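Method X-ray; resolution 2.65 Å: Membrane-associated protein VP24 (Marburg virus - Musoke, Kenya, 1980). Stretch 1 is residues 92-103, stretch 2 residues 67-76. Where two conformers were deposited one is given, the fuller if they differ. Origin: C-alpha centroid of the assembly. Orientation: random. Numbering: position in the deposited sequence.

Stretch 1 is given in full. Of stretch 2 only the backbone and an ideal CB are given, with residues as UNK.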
ATOM      1  N   HIS B  92       3.312  14.704 -17.818  1.00 27.23           N
ATOM      2  CA  HIS B  92       4.221  15.706 -17.270  0.64 32.20           C
ATOM      3  C   HIS B  92       5.262  15.088 -16.342  1.00 39.27           C
ATOM      4  O   HIS B  92       6.304  15.686 -16.076  1.00 37.45           O
ATOM      5  CB  HIS B  92       3.420  16.757 -16.507  0.64 34.41           C
ATOM      6  CG  HIS B  92       2.383  16.171 -15.603  0.64 35.44           C
ATOM      7  ND1 HIS B  92       1.164  15.720 -16.063  0.64 29.06           N
ATOM      8  CD2 HIS B  92       2.388  15.945 -14.268  0.64 40.78           C
ATOM      9  CE1 HIS B  92       0.462  15.248 -15.050  0.64 43.22           C
ATOM     10  NE2 HIS B  92       1.181  15.373 -13.949  0.64 40.63           N
ATOM     11  N   LEU B  93       4.967  13.891 -15.843  1.00 37.12           N
ATOM     12  CA  LEU B  93       5.880  13.191 -14.949  1.00 24.79           C
ATOM     13  C   LEU B  93       6.759  12.177 -15.683  1.00 29.26           C
ATOM     14  O   LEU B  93       7.978  12.162 -15.507  1.00 38.89           O
ATOM     15  CB  LEU B  93       5.105  12.498 -13.828  1.00 30.77           C
ATOM     16  CG  LEU B  93       4.244  13.399 -12.940  1.00 34.03           C
ATOM     17  CD1 LEU B  93       3.652  12.616 -11.783  1.00 29.21           C
ATOM     18  CD2 LEU B  93       5.050  14.579 -12.430  1.00 34.57           C
ATOM     19  N   PHE B  94       6.144  11.334 -16.506  1.00 20.90           N
ATOM     20  CA  PHE B  94       6.863  10.227 -17.132  1.00 23.37           C
ATOM     21  C   PHE B  94       7.323  10.503 -18.561  1.00 25.59           C
ATOM     22  O   PHE B  94       8.365  10.009 -18.990  1.00 28.09           O
ATOM     23  CB  PHE B  94       6.018   8.954 -17.098  1.00 23.83           C
ATOM     24  CG  PHE B  94       5.682   8.492 -15.713  1.00 28.76           C
ATOM     25  CD1 PHE B  94       6.685   8.133 -14.828  1.00 23.89           C
ATOM     26  CD2 PHE B  94       4.364   8.413 -15.296  1.00 20.53           C
ATOM     27  CE1 PHE B  94       6.383   7.708 -13.552  1.00 13.54           C
ATOM     28  CE2 PHE B  94       4.055   7.987 -14.022  1.00 20.57           C
ATOM     29  CZ  PHE B  94       5.068   7.634 -13.148  1.00 17.05           C
ATOM     30  N   LYS B  95       6.540  11.279 -19.299  1.00 25.53           N
ATOM     31  CA  LYS B  95       6.896  11.616 -20.671  1.00 28.34           C
ATOM     32  C   LYS B  95       7.506  13.017 -20.746  1.00 33.78           C
ATOM     33  O   LYS B  95       7.430  13.695 -21.771  1.00 35.26           O
ATOM     34  CB  LYS B  95       5.679  11.477 -21.585  1.00 28.97           C
ATOM     35  CG  LYS B  95       5.081  10.082 -21.554  1.00 26.32           C
ATOM     36  CD  LYS B  95       3.784  10.002 -22.331  1.00 28.93           C
ATOM     37  CE  LYS B  95       4.020  10.200 -23.808  1.00 21.27           C
ATOM     38  NZ  LYS B  95       2.794   9.900 -24.585  1.00 33.06           N
ATOM     39  N   ASN B  96       8.103  13.435 -19.636  1.00 27.04           N
ATOM     40  CA  ASN B  96       8.883  14.660 -19.571  1.00 23.60           C
ATOM     41  C   ASN B  96      10.215  14.355 -18.904  1.00 27.16           C
ATOM     42  O   ASN B  96      10.267  14.135 -17.697  1.00 36.08           O
ATOM     43  CB  ASN B  96       8.136  15.734 -18.783  1.00 33.97           C
ATOM     44  CG  ASN B  96       8.998  16.950 -18.491  1.00 39.36           C
ATOM     45  OD1 ASN B  96       9.926  17.265 -19.238  1.00 42.53           O
ATOM     46  ND2 ASN B  96       8.699  17.638 -17.394  1.00 34.38           N
ATOM     47  N   PRO B  97      11.297  14.332 -19.694  1.00 35.65           N
ATOM     48  CA  PRO B  97      12.621  13.945 -19.192  1.00 32.54           C
ATOM     49  C   PRO B  97      13.167  14.911 -18.144  1.00 33.88           C
ATOM     50  O   PRO B  97      14.021  14.524 -17.347  1.00 36.48           O
ATOM     51  CB  PRO B  97      13.497  13.981 -20.450  1.00 32.73           C
ATOM     52  CG  PRO B  97      12.541  13.857 -21.593  1.00 27.13           C
ATOM     53  CD  PRO B  97      11.308  14.578 -21.145  1.00 28.91           C
ATOM     54  N   LYS B  98      12.674  16.146 -18.144  1.00 37.60           N
ATOM     55  CA  LYS B  98      13.179  17.173 -17.235  1.00 39.46           C
ATOM     56  C   LYS B  98      12.714  17.000 -15.789  1.00 38.08           C
ATOM     57  O   LYS B  98      13.352  17.505 -14.865  1.00 32.56           O
ATOM     58  CB  LYS B  98      12.815  18.571 -17.738  1.00 43.61           C
ATOM     59  CG  LYS B  98      13.881  19.209 -18.614  1.00 51.48           C
ATOM     60  CD  LYS B  98      13.569  20.674 -18.880  1.00 53.10           C
ATOM     61  CE  LYS B  98      14.713  21.360 -19.610  1.00 58.43           C
ATOM     62  NZ  LYS B  98      15.982  21.314 -18.829  1.00 54.19           N
ATOM     63  N   SER B  99      11.606  16.294 -15.591  1.00 37.16           N
ATOM     64  CA  SER B  99      11.106  16.048 -14.243  1.00 32.34           C
ATOM     65  C   SER B  99      12.039  15.093 -13.511  1.00 30.21           C
ATOM     66  O   SER B  99      12.587  14.168 -14.110  1.00 33.53           O
ATOM     67  CB  SER B  99       9.691  15.474 -14.281  1.00 32.42           C
ATOM     68  OG  SER B  99       9.699  14.134 -14.740  1.00 34.77           O
ATOM     69  N   THR B 100      12.222  15.322 -12.215  1.00 29.41           N
ATOM     70  CA  THR B 100      13.135  14.505 -11.425  1.00 29.43           C
ATOM     71  C   THR B 100      12.438  13.779 -10.278  1.00 22.80           C
ATOM     72  O   THR B 100      11.544  14.318  -9.628  1.00 23.76           O
ATOM     73  CB  THR B 100      14.310  15.339 -10.868  1.00 36.50           C
ATOM     74  OG1 THR B 100      13.818  16.315  -9.942  1.00 28.45           O
ATOM     75  CG2 THR B 100      15.047  16.040 -12.001  1.00 36.18           C
ATOM     76  N   ILE B 101      12.864  12.547 -10.034  1.00 23.51           N
ATOM     77  CA  ILE B 101      12.282  11.720  -8.991  1.00 18.22           C
ATOM     78  C   ILE B 101      12.980  11.948  -7.661  1.00 19.40           C
ATOM     79  O   ILE B 101      14.205  11.960  -7.589  1.00 17.38           O
ATOM     80  CB  ILE B 101      12.384  10.234  -9.357  1.00 18.06           C
ATOM     81  CG1 ILE B 101      11.700   9.984 -10.701  1.00 16.50           C
ATOM     82  CG2 ILE B 101      11.778   9.367  -8.263  1.00 16.04           C
ATOM     83  CD1 ILE B 101      11.891   8.593 -11.228  1.00 20.29           C
ATOM     84  N   ILE B 102      12.194  12.132  -6.605  1.00 27.06           N
ATOM     85  CA  ILE B 102      12.753  12.317  -5.275  1.00 19.88           C
ATOM     86  C   ILE B 102      12.504  11.086  -4.420  1.00 21.66           C
ATOM     87  O   ILE B 102      11.577  10.320  -4.677  1.00 28.17           O
ATOM     88  CB  ILE B 102      12.170  13.562  -4.582  1.00 24.17           C
ATOM     89  CG1 ILE B 102      10.646  13.464  -4.500  1.00 20.86           C
ATOM     90  CG2 ILE B 102      12.586  14.824  -5.325  1.00 17.02           C
ATOM     91  CD1 ILE B 102       9.992  14.640  -3.813  1.00 15.60           C
ATOM     92  N   GLU B 103      13.345  10.899  -3.409  1.00 26.45           N
ATOM     93  CA  GLU B 103      13.213   9.778  -2.489  1.00 24.69           C
ATOM     94  C   GLU B 103      11.876   9.846  -1.770  1.00 23.56           C
ATOM     95  O   GLU B 103      11.340  10.932  -1.553  1.00 24.20           O
ATOM     96  CB  GLU B 103      14.355   9.782  -1.467  1.00 34.74           C
ATOM     97  CG  GLU B 103      15.714   9.412  -2.037  1.00 42.02           C
ATOM     98  CD  GLU B 103      16.303  10.509  -2.902  1.00 64.26           C
ATOM     99  OE1 GLU B 103      16.014  11.696  -2.637  1.00 55.21           O
ATOM    100  OE2 GLU B 103      17.044  10.182  -3.853  1.00 75.81           O
ATOM    101  N   UNK B  67       9.194   0.910  -5.107  1.00 43.83           N
ATOM    102  CA  UNK B  67       8.731   1.699  -6.232  1.00 40.04           C
ATOM    103  C   UNK B  67       9.788   2.528  -6.931  1.00 32.26           C
ATOM    104  O   UNK B  67       9.568   3.000  -8.044  1.00 35.42           O
ATOM    105  CB  UNK B  67       7.614   2.631  -5.758  1.00 40.04           C
ATOM    106  N   UNK B  68      10.932   2.706  -6.281  1.00 30.01           N
ATOM    107  CA  UNK B  68      11.986   3.563  -6.813  1.00 30.91           C
ATOM    108  C   UNK B  68      12.519   3.081  -8.157  1.00 29.44           C
ATOM    109  O   UNK B  68      12.734   3.877  -9.068  1.00 39.59           O
ATOM    110  CB  UNK B  68      13.137   3.652  -5.809  1.00 30.91           C
ATOM    111  N   UNK B  69      12.729   1.775  -8.275  1.00 29.28           N
ATOM    112  CA  UNK B  69      13.207   1.200  -9.523  1.00 30.84           C
ATOM    113  C   UNK B  69      12.148   1.357 -10.607  1.00 28.71           C
ATOM    114  O   UNK B  69      12.455   1.744 -11.735  1.00 21.79           O
ATOM    115  CB  UNK B  69      13.571  -0.274  -9.336  1.00 30.84           C
ATOM    116  N   UNK B  70      10.900   1.069 -10.252  1.00 22.95           N
ATOM    117  CA  UNK B  70       9.785   1.184 -11.184  1.00 22.06           C
ATOM    118  C   UNK B  70       9.570   2.619 -11.660  1.00 22.62           C
ATOM    119  O   UNK B  70       9.391   2.856 -12.854  1.00 24.80           O
ATOM    120  CB  UNK B  70       8.505   0.660 -10.530  1.00 22.06           C
ATOM    121  N   UNK B  71       9.584   3.569 -10.729  1.00 20.58           N
ATOM    122  CA  UNK B  71       9.383   4.980 -11.063  1.00 23.68           C
ATOM    123  C   UNK B  71      10.392   5.470 -12.090  1.00 29.56           C
ATOM    124  O   UNK B  71      10.042   6.191 -13.026  1.00 23.61           O
ATOM    125  CB  UNK B  71       9.473   5.840  -9.801  1.00 23.68           C
ATOM    126  N   UNK B  72      11.648   5.080 -11.908  1.00 21.79           N
ATOM    127  CA  UNK B  72      12.696   5.481 -12.831  1.00 24.31           C
ATOM    128  C   UNK B  72      12.494   4.864 -14.209  1.00 22.88           C
ATOM    129  O   UNK B  72      12.683   5.528 -15.226  1.00 36.09           O
ATOM    130  CB  UNK B  72      14.067   5.089 -12.276  1.00 24.31           C
ATOM    131  N   UNK B  73      12.090   3.601 -14.237  1.00 18.41           N
ATOM    132  CA  UNK B  73      11.864   2.905 -15.496  1.00 27.81           C
ATOM    133  C   UNK B  73      10.687   3.486 -16.287  1.00 26.70           C
ATOM    134  O   UNK B  73      10.726   3.550 -17.515  1.00 24.01           O
ATOM    135  CB  UNK B  73      11.622   1.419 -15.226  1.00 27.81           C
ATOM    136  N   UNK B  74       9.649   3.913 -15.578  1.00 20.50           N
ATOM    137  CA  UNK B  74       8.462   4.479 -16.212  1.00 22.91           C
ATOM    138  C   UNK B  74       8.730   5.799 -16.948  1.00 26.37           C
ATOM    139  O   UNK B  74       7.894   6.264 -17.725  1.00 19.12           O
ATOM    140  CB  UNK B  74       7.379   4.699 -15.154  1.00 22.91           C
ATOM    141  N   UNK B  75       9.886   6.408 -16.698  1.00 19.17           N
ATOM    142  CA  UNK B  75      10.264   7.618 -17.421  1.00 27.24           C
ATOM    143  C   UNK B  75      10.800   7.263 -18.802  1.00 24.18           C
ATOM    144  O   UNK B  75      11.006   8.136 -19.643  1.00 21.44           O
ATOM    145  CB  UNK B  75      11.306   8.414 -16.633  1.00 27.24           C
ATOM    146  N   UNK B  76      11.027   5.974 -19.025  1.00 19.81           N
ATOM    147  CA  UNK B  76      11.409   5.486 -20.340  1.00 31.84           C
ATOM    148  C   UNK B  76      10.166   5.176 -21.164  1.00 28.35           C
ATOM    149  O   UNK B  76       9.115   4.840 -20.621  1.00 29.28           O
ATOM    150  CB  UNK B  76      12.297   4.246 -20.220  1.00 31.84           C
TER

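Position 67 has phi/psi of 96/-15, and a positive phi by itself favours glycine; nothing of stretch 1 lies within 5.5 Å of the ideal CB. The residue is Gly-67, at the N-cap position of the helix that follows.

At 68 the ideal CB is also free of stretch 1 and CA-to-CB points sideways, so a short side chain would make no contact; a long, flexible apolar one could reach Ile-101. Met-68, with all three chi angles in m, does so: its CE lies 3.9 Å from Ile-101 CG2.

Positions 69 and 70 are out of reach of stretch 1, which therefore sets no preference beyond helical backbone angles. They are Thr-69 and Leu-70.

At 71 the ideal CB sits 3.9 Å from Ile-101 CD1 and 5.2 Å from Phe-94 CE1. Two apolar neighbours call for an aliphatic residue; leucine, isoleucine, valine or methionine would all be plausible. Leu-71 is deposited, and its CD2 approaches Phe-94 CE1 to 4.1 Å.

At 72 CA-to-CB points away, yet Ile-101 CD1 is 4.3 Å from the ideal CB. A side chain that turns back could cover this methyl, whether aliphatic or aromatic. His-72 uses its ring: Ile-101 CD1 lies 3.6 Å from the ring centroid, 7° off the normal, a CH-pi contact over one face. A hydrogen bond from His-72 ND1 to Met-68 O (2.7 Å, 170°) helps to fix the ring.

Position 73 points away with nothing nearby, so many residues would serve. His-73 makes no contact with stretch 1 and opens a type I turn ending at 76.

At 74 CA-to-CB points toward stretch 1, and the ideal CB is already 3.5 Å from Phe-94 CD1. An apolar side chain suits this aromatic neighbour. Leu-74 fits: its CB lies 3.5 Å from Phe-94 CD1, and its CD1 also reaches the ring, 3.9 Å from Phe-94 CZ.

At 75 the backbone runs close to Phe-94: the CA is 3.4 Å from Phe-94 O in a CA-H...O contact. CA-to-CB points sideways, but beyond it the carbonyl oxygens of Leu-93, Asn-96 and Ser-99, with Ser-99 OG, form a cluster rich in acceptors. A long donor is indicated, lysine or perhaps arginine. Lys-75 extends its NZ there, donating hydrogen bonds to Ser-99 OG and Ser-99 O, both at 2.9 Å; NZ also lies 2.8 Å from Asn-96 O.

Position 76 points away and is unconstrained by stretch 1; it is Ser-76.

Stretch 2 (67-76) GMTLLHHLKS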
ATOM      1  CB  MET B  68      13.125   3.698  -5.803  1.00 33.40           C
ATOM      2  CG  MET B  68      12.717   4.442  -4.548  1.00 49.29           C
ATOM      3  SD  MET B  68      11.968   6.036  -4.946  1.00 63.43           S
ATOM      4  CE  MET B  68      13.380   6.911  -5.620  1.00 33.38           C
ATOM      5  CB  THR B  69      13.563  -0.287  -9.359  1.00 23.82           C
ATOM      6  OG1 THR B  69      14.534  -0.435  -8.317  1.00 22.82           O
ATOM      7  CG2 THR B  69      14.135  -0.842 -10.653  1.00 27.76           C
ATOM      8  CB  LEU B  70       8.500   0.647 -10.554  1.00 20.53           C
ATOM      9  CG  LEU B  70       7.254   0.721 -11.440  1.00 27.03           C
ATOM     10  CD1 LEU B  70       7.423  -0.141 -12.686  1.00 27.23           C
ATOM     11  CD2 LEU B  70       6.015   0.316 -10.663  1.00 22.95           C
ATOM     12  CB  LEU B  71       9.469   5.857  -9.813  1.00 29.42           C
ATOM     13  CG  LEU B  71       8.243   5.915  -8.902  1.00 33.35           C
ATOM     14  CD1 LEU B  71       8.541   6.776  -7.686  1.00 30.01           C
ATOM     15  CD2 LEU B  71       7.039   6.449  -9.660  1.00 17.90           C
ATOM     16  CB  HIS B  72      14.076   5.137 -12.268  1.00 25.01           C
ATOM     17  CG  HIS B  72      14.559   6.102 -11.230  1.00 28.16           C
ATOM     18  ND1 HIS B  72      14.269   5.963  -9.890  1.00 31.06           N
ATOM     19  CD2 HIS B  72      15.305   7.227 -11.337  1.00 21.82           C
ATOM     20  CE1 HIS B  72      14.819   6.958  -9.216  1.00 31.21           C
ATOM     21  NE2 HIS B  72      15.453   7.739 -10.072  1.00 27.27           N
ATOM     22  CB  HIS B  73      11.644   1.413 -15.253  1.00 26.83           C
ATOM     23  CG  HIS B  73      11.445   0.625 -16.508  1.00 34.75           C
ATOM     24  ND1 HIS B  73      12.370   0.609 -17.530  1.00 40.55           N
ATOM     25  CD2 HIS B  73      10.423  -0.166 -16.912  1.00 33.57           C
ATOM     26  CE1 HIS B  73      11.929  -0.162 -18.507  1.00 45.17           C
ATOM     27  NE2 HIS B  73      10.750  -0.645 -18.157  1.00 45.21           N
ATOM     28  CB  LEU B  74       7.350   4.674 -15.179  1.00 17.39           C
ATOM     29  CG  LEU B  74       6.736   3.418 -14.560  1.00 14.83           C
ATOM     30  CD1 LEU B  74       5.738   3.793 -13.475  1.00 16.43           C
ATOM     31  CD2 LEU B  74       6.075   2.567 -15.626  1.00 14.83           C
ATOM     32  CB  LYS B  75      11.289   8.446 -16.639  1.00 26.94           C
ATOM     33  CG  LYS B  75      10.681   9.355 -15.584  1.00 22.92           C
ATOM     34  CD  LYS B  75      11.758  10.069 -14.782  1.00 24.77           C
ATOM     35  CE  LYS B  75      12.449  11.142 -15.605  1.00 34.56           C
ATOM     36  NZ  LYS B  75      11.507  12.216 -16.019  1.00 27.94           N
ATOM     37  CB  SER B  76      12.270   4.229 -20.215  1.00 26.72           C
ATOM     38  OG  SER B  76      12.513   3.656 -21.487  1.00 28.68           O
TER
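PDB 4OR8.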